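Local coordinates for cyclic nucleotide-binding protein (Brucella abortus biovar 1, PDB 5D1I), which is of unknown function but has a cyclic nucleotide-binding-like beta-barrel domain of a family that includes many transcription factors, at residues 25-29 and 30-34. Sequence-based numbering, arbitrary orientation.
Sequences ESFTP and EQLRL
A capping box between Thr28 and Gln31 starts helix 29-38. Thr28 is the N-cap. Its OG1 accepts from Gln31 N at 3.0 Å, with an angle of 155° at the hydrogen. The Thr28 hydroxyl sits between its own backbone N and carbonyl carbon (chi1 70°), which turns it to the first turn of the helix. In return Gln31 OE1 takes the N-H of Thr28 at 3.2 Å, in the plane of the Gln31 carbonyl, on a lone pair. This reciprocal pair ties the loop after helix 11-18 to the new helix. That helix sits in the helical part beside the beta barrel of the cyclic nucleotide-binding-like domain. Pro29 is its first residue. The first i to i+4 backbone bond runs from Leu32 N to Thr28 O, at 2.9 Å. Arg33 N donates to Pro29 O in the same way. Phe27 is buried, and its CB points toward the helix. This CB meets Leu32 CD2 at 3.7 Å, and the ring lies near Gln31 CB. The ring and the Gln31 amide are inclined by 31°. Phe27 also touches Phe121 of helix 118-124, while Leu32 reaches Ile15 of helix 11-18. Arg82 of the second subunit packs on Pro29 and Leu32.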
loop_
_atom_site.group_PDB
_atom_site.type_symbol
_atom_site.label_atom_id
_atom_site.label_comp_id
_atom_site.label_asym_id
_atom_site.label_seq_id
_atom_site.Cartn_x
_atom_site.Cartn_y
_atom_site.Cartn_z
ATOM N N GLU A 25 0.464 -7.910 0.918
ATOM C CA GLU A 25 -0.839 -8.440 0.499
ATOM C C GLU A 25 -1.032 -9.938 0.724
ATOM O O GLU A 25 -2.056 -10.363 1.256
ATOM C CB GLU A 25 -1.075 -8.146 -0.988
ATOM C CG GLU A 25 -2.296 -8.867 -1.566
ATOM C CD GLU A 25 -2.245 -9.034 -3.082
ATOM O OE1 GLU A 25 -1.227 -8.654 -3.709
ATOM O OE2 GLU A 25 -3.229 -9.557 -3.646
ATOM N N SER A 26 -0.059 -10.736 0.305
ATOM C CA SER A 26 -0.221 -12.186 0.318
ATOM C C SER A 26 0.247 -12.838 1.619
ATOM O O SER A 26 0.269 -14.065 1.725
ATOM C CB SER A 26 0.529 -12.806 -0.860
ATOM O OG SER A 26 1.909 -12.495 -0.793
ATOM N N PHE A 27 0.617 -12.025 2.603
ATOM C CA PHE A 27 1.103 -12.546 3.879
ATOM C C PHE A 27 0.003 -13.274 4.648
ATOM O O PHE A 27 -1.145 -12.829 4.689
ATOM C CB PHE A 27 1.664 -11.422 4.758
ATOM C CG PHE A 27 3.054 -10.973 4.387
ATOM C CD1 PHE A 27 3.564 -11.189 3.116
ATOM C CD2 PHE A 27 3.854 -10.333 5.323
ATOM C CE1 PHE A 27 4.842 -10.768 2.785
ATOM C CE2 PHE A 27 5.132 -9.912 5.000
ATOM C CZ PHE A 27 5.626 -10.131 3.730
ATOM N N THR A 28 0.361 -14.389 5.270
ATOM C CA THR A 28 -0.545 -15.078 6.180
ATOM C C THR A 28 -0.724 -14.240 7.439
ATOM O O THR A 28 0.097 -13.364 7.715
ATOM C CB THR A 28 -0.006 -16.463 6.560
ATOM O OG1 THR A 28 1.145 -16.306 7.401
ATOM C CG2 THR A 28 0.374 -17.241 5.310
ATOM N N PRO A 29 -1.795 -14.496 8.210
ATOM C CA PRO A 29 -1.938 -13.793 9.490
ATOM C C PRO A 29 -0.722 -13.994 10.401
ATOM O O PRO A 29 -0.353 -13.084 11.150
ATOM C CB PRO A 29 -3.192 -14.428 10.098
ATOM C CG PRO A 29 -3.981 -14.881 8.922
ATOM C CD PRO A 29 -2.969 -15.339 7.912
ATOM N N GLU A 30 -0.099 -15.165 10.319
ATOM C CA GLU A 30 1.097 -15.452 11.101
ATOM C C GLU A 30 2.266 -14.574 10.656
ATOM O O GLU A 30 3.030 -14.081 11.486
ATOM C CB GLU A 30 1.471 -16.932 10.994
ATOM C CG GLU A 30 2.711 -17.320 11.783
ATOM C CD GLU A 30 2.978 -18.813 11.766
ATOM O OE1 GLU A 30 2.367 -19.536 12.581
ATOM O OE2 GLU A 30 3.800 -19.264 10.942
ATOM N N GLN A 31 2.401 -14.378 9.347
ATOM C CA GLN A 31 3.462 -13.533 8.812
ATOM C C GLN A 31 3.258 -12.070 9.182
ATOM O O GLN A 31 4.217 -11.368 9.521
ATOM C CB GLN A 31 3.553 -13.669 7.290
ATOM C CG GLN A 31 4.101 -15.000 6.814
ATOM C CD GLN A 31 4.337 -15.020 5.316
ATOM O OE1 GLN A 31 3.395 -14.957 4.527
ATOM N NE2 GLN A 31 5.601 -15.099 4.917
ATOM N N LEU A 32 2.011 -11.610 9.107
ATOM C CA LEU A 32 1.678 -10.234 9.467
ATOM C C LEU A 32 1.984 -9.971 10.938
ATOM O O LEU A 32 2.432 -8.885 11.307
ATOM C CB LEU A 32 0.202 -9.941 9.177
ATOM C CG LEU A 32 -0.192 -9.855 7.702
ATOM C CD1 LEU A 32 -1.692 -9.681 7.571
ATOM C CD2 LEU A 32 0.549 -8.712 7.016
ATOM N N ARG A 33 1.736 -10.978 11.768
ATOM C CA ARG A 33 2.026 -10.907 13.194
ATOM C C ARG A 33 3.525 -10.751 13.443
ATOM O O ARG A 33 3.946 -9.895 14.224
ATOM C CB ARG A 33 1.500 -12.159 13.905
ATOM C CG ARG A 33 1.516 -12.069 15.422
ATOM C CD ARG A 33 0.805 -13.261 16.045
ATOM N NE ARG A 33 -0.391 -13.634 15.294
ATOM C CZ ARG A 33 -1.585 -13.068 15.445
ATOM N NH1 ARG A 33 -2.611 -13.479 14.713
ATOM N NH2 ARG A 33 -1.756 -12.091 16.327
ATOM N N LEU A 34 4.320 -11.592 12.787
ATOM C CA LEU A 34 5.776 -11.483 12.835
ATOM C C LEU A 34 6.223 -10.083 12.451
ATOM O O LEU A 34 7.073 -9.480 13.108
ATOM C CB LEU A 34 6.426 -12.500 11.899
ATOM C CG LEU A 34 6.694 -13.914 12.406
ATOM C CD1 LEU A 34 7.511 -14.678 11.374
ATOM C CD2 LEU A 34 7.414 -13.875 13.743
#